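PDB 4S3J: cortical-lytic enzyme from Bacillus cereus, which acts as an N-acetylglucosaminidase that cleaves partially degraded spore cortex peptidoglycan during germination, recognising its muramic acid delta-lactam residues. Local coordinates for residues A387-K398 with F414-F425. Residues are numbered along the deposited sequence; the frame is centred on the assembly and turned at random.
Sequences ARSIQSKFNLMK and FPQNWRLLVENF
Phe394 of helix 387-398 plugs into helix 415-424 where two neighbouring outer helices of the glycosyl hydrolase family 18 TIM barrel pack side by side, their axes 9.6 Å apart and inclined by 33°. The fit is knobs-into-holes: the Phe394 ring settles among Asn417, Leu420, Leu421 and Asn424, with CZ 3.7 Å from Leu421 CD1, while Asn424 is the reciprocal knob among Gln391, Phe394, Asn395 and Lys398. A phenylalanine ring is large enough to fill this hole and still touch Ile405 and Tyr407 of strand 404-408, joining the helix pair to the barrel wall. Just where helical geometry ends, Phe425 turns an edge to one face of Phe394 in a T-shaped stack, ring centroids 5.5 Å apart and planes at 78°.

Toward the N-terminal ends the contact is apolar. The methyl of Ala387 leaves room for Leu420, meeting its CD1 at 3.7 Å, and Ile390 lays CG1 3.5 Å from Phe414 CZ, the two side chains running alongside in opposite senses.

The polar part is a pair of reciprocal side-chain amide hydrogen bonds between Gln391 and Asn424, residues apt for it because each carries both a donor and an acceptor. Gln391 leaves its backbone with CG anti to N (chi1 -173°) and then bends at chi2, presenting its amide to that of Asn424. Gln391 NE2 gives a nearly straight bond to Asn424 OD1, and Asn424 ND2 returns one to Gln391 OE1 in the carbonyl plane, on a lone pair. The spare hydrogens go to Asn395 OD1 and Leu420 O respectively, so both amides are fixed in rotation. Extended Lys398, whose NZ also donates to Gln68 O and Asn71 OD1 of the second LysM domain, adds a second donor to Asn424 OD1, its NZ 2.9 Å away in the carbonyl plane.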
ATOM      1  N   ALA A 387       4.234   4.159 -10.988  1.00 11.17           N
ATOM      2  CA  ALA A 387       5.330   3.202 -10.889  1.00 11.70           C
ATOM      3  C   ALA A 387       6.593   3.802 -10.255  1.00 11.53           C
ATOM      4  O   ALA A 387       7.334   3.102  -9.535  1.00 13.51           O
ATOM      5  CB  ALA A 387       5.648   2.623 -12.265  1.00 13.66           C
ATOM      6  N   ARG A 388       6.848   5.080 -10.522  1.00 12.54           N
ATOM      7  CA  ARG A 388       8.033   5.738  -9.986  1.00 13.66           C
ATOM      8  C   ARG A 388       7.990   5.800  -8.464  1.00 16.66           C
ATOM      9  O   ARG A 388       8.981   5.456  -7.796  1.00 14.59           O
ATOM     10  CB  ARG A 388       8.179   7.155 -10.554  1.00 13.04           C
ATOM     11  CG  ARG A 388       8.472   7.161 -12.061  1.00 12.45           C
ATOM     12  CD  ARG A 388       8.364   8.544 -12.666  1.00 12.49           C
ATOM     13  NE  ARG A 388       6.991   9.059 -12.651  1.00 11.82           N
ATOM     14  CZ  ARG A 388       6.600  10.166 -13.280  1.00 12.90           C
ATOM     15  NH1 ARG A 388       7.474  10.873 -13.984  1.00 16.09           N
ATOM     16  NH2 ARG A 388       5.332  10.559 -13.208  1.00 12.78           N
ATOM     17  N   SER A 389       6.870   6.277  -7.912  1.00 12.32           N
ATOM     18  CA  SER A 389       6.811   6.499  -6.467  1.00 13.46           C
ATOM     19  C   SER A 389       6.694   5.158  -5.743  1.00 14.07           C
ATOM     20  O   SER A 389       7.282   4.986  -4.677  1.00 15.57           O
ATOM     21  CB  SER A 389       5.678   7.515  -6.053  1.00 17.25           C
ATOM     22  OG  SER A 389       4.269   7.286  -6.385  1.00  9.87           O
ATOM     23  N   ILE A 390       6.015   4.179  -6.320  1.00 12.08           N
ATOM     24  CA  ILE A 390       5.979   2.851  -5.688  1.00 13.13           C
ATOM     25  C   ILE A 390       7.385   2.220  -5.679  1.00 13.72           C
ATOM     26  O   ILE A 390       7.796   1.611  -4.688  1.00 15.26           O
ATOM     27  CB  ILE A 390       4.971   1.907  -6.384  1.00 16.45           C
ATOM     28  CG1 ILE A 390       3.540   2.369  -6.075  1.00 18.80           C
ATOM     29  CG2 ILE A 390       5.133   0.469  -5.919  1.00 25.22           C
ATOM     30  CD1 ILE A 390       3.121   2.192  -4.587  1.00 20.77           C
ATOM     31  N   GLN A 391       8.156   2.388  -6.751  1.00 12.22           N
ATOM     32  CA  GLN A 391       9.540   1.905  -6.726  1.00 11.62           C
ATOM     33  C   GLN A 391      10.355   2.599  -5.629  1.00 12.51           C
ATOM     34  O   GLN A 391      11.139   1.941  -4.933  1.00 14.64           O
ATOM     35  CB  GLN A 391      10.201   2.080  -8.097  1.00 12.51           C
ATOM     36  CG  GLN A 391      11.597   1.457  -8.203  1.00 12.22           C
ATOM     37  CD  GLN A 391      11.600  -0.042  -7.975  1.00 15.96           C
ATOM     38  OE1 GLN A 391      11.037  -0.807  -8.761  1.00 15.51           O
ATOM     39  NE2 GLN A 391      12.210  -0.474  -6.870  1.00 15.39           N
ATOM     40  N   SER A 392      10.156   3.898  -5.428  1.00 13.99           N
ATOM     41  CA  SER A 392      10.820   4.592  -4.327  1.00 16.47           C
ATOM     42  C   SER A 392      10.437   4.008  -2.982  1.00 15.57           C
ATOM     43  O   SER A 392      11.286   3.879  -2.101  1.00 14.78           O
ATOM     44  CB  SER A 392      10.500   6.072  -4.348  1.00 14.90           C
ATOM     45  OG  SER A 392      11.030   6.643  -5.544  1.00 16.45           O
ATOM     46  N   LYS A 393       9.170   3.664  -2.822  1.00 13.50           N
ATOM     47  CA  LYS A 393       8.702   3.056  -1.580  1.00 11.86           C
ATOM     48  C   LYS A 393       9.275   1.657  -1.367  1.00 15.93           C
ATOM     49  O   LYS A 393       9.683   1.320  -0.249  1.00 16.62           O
ATOM     50  CB  LYS A 393       7.179   3.010  -1.573  1.00 14.65           C
ATOM     51  CG  LYS A 393       6.515   4.375  -1.381  1.00 15.47           C
ATOM     52  CD  LYS A 393       6.702   4.871   0.040  1.00 14.49           C
ATOM     53  CE  LYS A 393       6.120   6.270   0.274  1.00 15.74           C
ATOM     54  NZ  LYS A 393       4.648   6.363   0.081  1.00 17.09           N
ATOM     55  N   PHE A 394       9.358   0.855  -2.431  1.00 14.31           N
ATOM     56  CA  PHE A 394       9.983  -0.468  -2.337  1.00 15.32           C
ATOM     57  C   PHE A 394      11.452  -0.320  -1.904  1.00 18.29           C
ATOM     58  O   PHE A 394      11.933  -1.092  -1.065  1.00 16.65           O
ATOM     59  CB  PHE A 394       9.920  -1.212  -3.675  1.00 15.68           C
ATOM     60  CG  PHE A 394       8.532  -1.700  -4.079  1.00 13.99           C
ATOM     61  CD1 PHE A 394       7.457  -1.769  -3.180  1.00 14.57           C
ATOM     62  CD2 PHE A 394       8.299  -2.054  -5.413  1.00 17.22           C
ATOM     63  CE1 PHE A 394       6.217  -2.244  -3.584  1.00 13.67           C
ATOM     64  CE2 PHE A 394       7.065  -2.510  -5.817  1.00 17.55           C
ATOM     65  CZ  PHE A 394       6.007  -2.595  -4.894  1.00 15.42           C
ATOM     66  N   ASN A 395      12.174   0.642  -2.482  1.00 16.42           N
ATOM     67  CA  ASN A 395      13.582   0.864  -2.120  1.00 17.42           C
ATOM     68  C   ASN A 395      13.714   1.320  -0.656  1.00 17.67           C
ATOM     69  O   ASN A 395      14.657   0.938   0.045  1.00 18.53           O
ATOM     70  CB  ASN A 395      14.223   1.873  -3.058  1.00 17.74           C
ATOM     71  CG  ASN A 395      14.424   1.315  -4.462  1.00 20.57           C
ATOM     72  OD1 ASN A 395      14.197   0.121  -4.720  1.00 16.55           O
ATOM     73  ND2 ASN A 395      14.821   2.180  -5.377  1.00 17.09           N
ATOM     74  N   LEU A 396      12.761   2.124  -0.185  1.00 16.84           N
ATOM     75  CA  LEU A 396      12.747   2.515   1.226  1.00 17.21           C
ATOM     76  C   LEU A 396      12.594   1.291   2.141  1.00 19.60           C
ATOM     77  O   LEU A 396      13.269   1.187   3.181  1.00 19.87           O
ATOM     78  CB  LEU A 396      11.630   3.514   1.477  1.00 16.62           C
ATOM     79  CG  LEU A 396      11.394   3.945   2.930  1.00 16.31           C
ATOM     80  CD1 LEU A 396      12.641   4.659   3.476  1.00 24.45           C
ATOM     81  CD2 LEU A 396      10.187   4.842   3.041  1.00 16.94           C
ATOM     82  N   MET A 397      11.720   0.363   1.754  1.00 16.68           N
ATOM     83  CA  MET A 397      11.504  -0.864   2.526  1.00 17.36           C
ATOM     84  C   MET A 397      12.806  -1.640   2.624  1.00 19.02           C
ATOM     85  O   MET A 397      13.161  -2.142   3.690  1.00 20.60           O
ATOM     86  CB  MET A 397      10.430  -1.737   1.883  1.00 17.92           C
ATOM     87  CG  MET A 397       9.025  -1.121   1.911  1.00 21.24           C
ATOM     88  SD  MET A 397       7.861  -2.049   0.873  1.00 20.03           S
ATOM     89  CE  MET A 397       7.995  -3.691   1.597  1.00 21.11           C
ATOM     90  N   LYS A 398      13.512  -1.720   1.511  1.00 17.86           N
ATOM     91  CA  LYS A 398      14.791  -2.424   1.482  1.00 18.91           C
ATOM     92  C   LYS A 398      15.805  -1.771   2.412  1.00 23.57           C
ATOM     93  O   LYS A 398      16.482  -2.465   3.189  1.00 24.40           O
ATOM     94  CB  LYS A 398      15.350  -2.467   0.049  1.00 19.90           C
ATOM     95  CG  LYS A 398      14.475  -3.243  -0.928  1.00 17.70           C
ATOM     96  CD  LYS A 398      14.986  -3.138  -2.345  1.00 16.93           C
ATOM     97  CE  LYS A 398      13.916  -3.559  -3.376  1.00 19.92           C
ATOM     98  NZ  LYS A 398      14.520  -3.600  -4.760  1.00 17.56           N
ATOM     99  N   PHE A 414      -4.138  -0.356 -10.937  1.00 13.17           N
ATOM    100  CA  PHE A 414      -2.757   0.099 -10.873  1.00 10.58           C
ATOM    101  C   PHE A 414      -1.877  -1.117 -11.191  1.00 12.96           C
ATOM    102  O   PHE A 414      -1.185  -1.667 -10.325  1.00 13.37           O
ATOM    103  CB  PHE A 414      -2.478   0.702  -9.487  1.00 12.54           C
ATOM    104  CG  PHE A 414      -1.120   1.345  -9.316  1.00 13.10           C
ATOM    105  CD1 PHE A 414      -0.178   1.404 -10.339  1.00 15.12           C
ATOM    106  CD2 PHE A 414      -0.795   1.899  -8.089  1.00 13.38           C
ATOM    107  CE1 PHE A 414       1.076   2.002 -10.108  1.00 11.35           C
ATOM    108  CE2 PHE A 414       0.434   2.489  -7.857  1.00 12.45           C
ATOM    109  CZ  PHE A 414       1.373   2.546  -8.865  1.00 10.69           C
ATOM    110  N   PRO A 415      -1.906  -1.559 -12.454  1.00 12.72           N
ATOM    111  CA  PRO A 415      -1.274  -2.848 -12.781  1.00 14.81           C
ATOM    112  C   PRO A 415       0.228  -2.857 -12.520  1.00 13.80           C
ATOM    113  O   PRO A 415       0.797  -3.879 -12.161  1.00 16.25           O
ATOM    114  CB  PRO A 415      -1.538  -3.028 -14.285  1.00 17.39           C
ATOM    115  CG  PRO A 415      -2.373  -1.889 -14.715  1.00 20.28           C
ATOM    116  CD  PRO A 415      -2.510  -0.883 -13.620  1.00 16.92           C
ATOM    117  N   GLN A 416       0.867  -1.709 -12.700  1.00 13.50           N
ATOM    118  CA  GLN A 416       2.308  -1.645 -12.550  1.00 14.33           C
ATOM    119  C   GLN A 416       2.732  -1.926 -11.114  1.00 13.16           C
ATOM    120  O   GLN A 416       3.818  -2.431 -10.877  1.00 14.04           O
ATOM    121  CB  GLN A 416       2.841  -0.288 -12.982  1.00 12.93           C
ATOM    122  CG  GLN A 416       2.538   0.055 -14.413  1.00 11.01           C
ATOM    123  CD  GLN A 416       1.270   0.841 -14.598  1.00 15.92           C
ATOM    124  OE1 GLN A 416       0.404   0.898 -13.718  1.00 14.40           O
ATOM    125  NE2 GLN A 416       1.136   1.448 -15.769  1.00 12.70           N
ATOM    126  N   ASN A 417       1.895  -1.569 -10.140  1.00 13.05           N
ATOM    127  CA  ASN A 417       2.250  -1.842  -8.757  1.00 13.20           C
ATOM    128  C   ASN A 417       2.475  -3.333  -8.512  1.00 12.85           C
ATOM    129  O   ASN A 417       3.461  -3.740  -7.872  1.00 14.15           O
ATOM    130  CB  ASN A 417       1.162  -1.305  -7.819  1.00 11.83           C
ATOM    131  CG  ASN A 417       1.362  -1.767  -6.401  1.00 11.76           C
ATOM    132  OD1 ASN A 417       2.318  -1.339  -5.739  1.00 14.79           O
ATOM    133  ND2 ASN A 417       0.501  -2.667  -5.930  1.00 13.78           N
ATOM    134  N   TRP A 418       1.562  -4.154  -9.019  1.00 12.29           N
ATOM    135  CA  TRP A 418       1.604  -5.577  -8.734  1.00 14.34           C
ATOM    136  C   TRP A 418       2.744  -6.258  -9.495  1.00 14.80           C
ATOM    137  O   TRP A 418       3.457  -7.085  -8.933  1.00 17.05           O
ATOM    138  CB  TRP A 418       0.236  -6.192  -9.046  1.00 18.46           C
ATOM    139  CG  TRP A 418      -0.826  -5.497  -8.232  1.00 15.28           C
ATOM    140  CD1 TRP A 418      -1.763  -4.619  -8.676  1.00 13.47           C
ATOM    141  CD2 TRP A 418      -0.998  -5.583  -6.811  1.00 13.98           C
ATOM    142  NE1 TRP A 418      -2.536  -4.168  -7.620  1.00 14.78           N
ATOM    143  CE2 TRP A 418      -2.075  -4.737  -6.464  1.00 15.47           C
ATOM    144  CE3 TRP A 418      -0.355  -6.297  -5.803  1.00 16.47           C
ATOM    145  CZ2 TRP A 418      -2.517  -4.602  -5.149  1.00 17.63           C
ATOM    146  CZ3 TRP A 418      -0.797  -6.153  -4.504  1.00 18.58           C
ATOM    147  CH2 TRP A 418      -1.865  -5.321  -4.195  1.00 15.78           C
ATOM    148  N   ARG A 419       2.971  -5.846 -10.736  1.00 13.95           N
ATOM    149  CA  ARG A 419       4.095  -6.379 -11.494  1.00 13.30           C
ATOM    150  C   ARG A 419       5.421  -5.978 -10.845  1.00 15.73           C
ATOM    151  O   ARG A 419       6.329  -6.792 -10.747  1.00 17.32           O
ATOM    152  CB  ARG A 419       4.047  -5.919 -12.948  1.00 14.76           C
ATOM    153  CG  ARG A 419       5.266  -6.385 -13.746  1.00 22.92           C
ATOM    154  CD  ARG A 419       5.311  -7.908 -13.859  1.00 27.77           C
ATOM    155  NE  ARG A 419       6.477  -8.379 -14.606  1.00 29.29           N
ATOM    156  CZ  ARG A 419       6.521  -8.514 -15.930  1.00 48.75           C
ATOM    157  NH1 ARG A 419       5.474  -8.177 -16.678  1.00 32.21           N
ATOM    158  NH2 ARG A 419       7.631  -8.955 -16.512  1.00 47.68           N
ATOM    159  N   LEU A 420       5.552  -4.729 -10.415  1.00 13.57           N
ATOM    160  CA  LEU A 420       6.794  -4.297  -9.794  1.00 16.46           C
ATOM    161  C   LEU A 420       7.023  -4.997  -8.456  1.00 15.07           C
ATOM    162  O   LEU A 420       8.156  -5.246  -8.070  1.00 15.49           O
ATOM    163  CB  LEU A 420       6.814  -2.781  -9.627  1.00 15.26           C
ATOM    164  CG  LEU A 420       7.011  -2.000 -10.929  1.00 17.71           C
ATOM    165  CD1 LEU A 420       6.756  -0.532 -10.657  1.00 27.97           C
ATOM    166  CD2 LEU A 420       8.385  -2.235 -11.509  1.00 25.65           C
ATOM    167  N   LEU A 421       5.943  -5.316  -7.738  1.00 12.04           N
ATOM    168  CA  LEU A 421       6.084  -6.019  -6.474  1.00 14.87           C
ATOM    169  C   LEU A 421       6.814  -7.349  -6.691  1.00 15.44           C
ATOM    170  O   LEU A 421       7.753  -7.673  -5.940  1.00 16.74           O
ATOM    171  CB  LEU A 421       4.707  -6.262  -5.836  1.00 15.68           C
ATOM    172  CG  LEU A 421       4.733  -6.896  -4.440  1.00 21.06           C
ATOM    173  CD1 LEU A 421       5.299  -5.939  -3.372  1.00 15.68           C
ATOM    174  CD2 LEU A 421       3.348  -7.359  -4.070  1.00 18.23           C
ATOM    175  N   VAL A 422       6.375  -8.119  -7.687  1.00 17.83           N
ATOM    176  CA  VAL A 422       6.996  -9.427  -7.967  1.00 22.11           C
ATOM    177  C   VAL A 422       8.364  -9.308  -8.647  1.00 22.40           C
ATOM    178  O   VAL A 422       9.199 -10.221  -8.523  1.00 21.05           O
ATOM    179  CB  VAL A 422       6.096 -10.339  -8.846  1.00 29.90           C
ATOM    180  CG1 VAL A 422       4.802 -10.623  -8.150  1.00 57.79           C
ATOM    181  CG2 VAL A 422       5.830  -9.744 -10.186  1.00 28.34           C
ATOM    182  N   GLU A 423       8.624  -8.202  -9.342  1.00 18.49           N
ATOM    183  CA  GLU A 423       9.946  -7.988  -9.922  1.00 17.66           C
ATOM    184  C   GLU A 423      10.966  -7.682  -8.832  1.00 18.75           C
ATOM    185  O   GLU A 423      12.118  -8.115  -8.894  1.00 21.19           O
ATOM    186  CB  GLU A 423       9.918  -6.837 -10.924  1.00 20.95           C
ATOM    187  CG  GLU A 423       9.196  -7.164 -12.219  1.00 28.72           C
ATOM    188  CD  GLU A 423       9.920  -8.200 -13.074  1.00 27.55           C
ATOM    189  OE1 GLU A 423      11.173  -8.170 -13.156  1.00 28.80           O
ATOM    190  OE2 GLU A 423       9.229  -9.051 -13.659  1.00 28.96           O
ATOM    191  N   ASN A 424      10.514  -6.987  -7.795  1.00 14.88           N
ATOM    192  CA  ASN A 424      11.417  -6.505  -6.750  1.00 15.62           C
ATOM    193  C   ASN A 424      11.721  -7.491  -5.653  1.00 20.46           C
ATOM    194  O   ASN A 424      12.793  -7.440  -5.072  1.00 20.41           O
ATOM    195  CB  ASN A 424      10.829  -5.256  -6.091  1.00 14.40           C
ATOM    196  CG  ASN A 424      11.235  -3.981  -6.790  1.00 19.20           C
ATOM    197  OD1 ASN A 424      12.211  -3.338  -6.412  1.00 17.67           O
ATOM    198  ND2 ASN A 424      10.469  -3.583  -7.805  1.00 17.24           N
ATOM    199  N   PHE A 425      10.740  -8.340  -5.362  1.00 16.69           N
ATOM    200  CA  PHE A 425      10.723  -9.196  -4.191  1.00 18.70           C
ATOM    201  C   PHE A 425      10.250 -10.600  -4.493  1.00 17.84           C
ATOM    202  O   PHE A 425       9.498 -10.835  -5.439  1.00 19.60           O
ATOM    203  CB  PHE A 425       9.771  -8.646  -3.113  1.00 20.70           C
ATOM    204  CG  PHE A 425      10.088  -7.253  -2.623  1.00 18.36           C
ATOM    205  CD1 PHE A 425      11.184  -7.014  -1.817  1.00 21.71           C
ATOM    206  CD2 PHE A 425       9.247  -6.188  -2.938  1.00 16.21           C
ATOM    207  CE1 PHE A 425      11.454  -5.744  -1.355  1.00 24.97           C
ATOM    208  CE2 PHE A 425       9.507  -4.920  -2.462  1.00 18.88           C
ATOM    209  CZ  PHE A 425      10.605  -4.696  -1.677  1.00 20.19           C
TER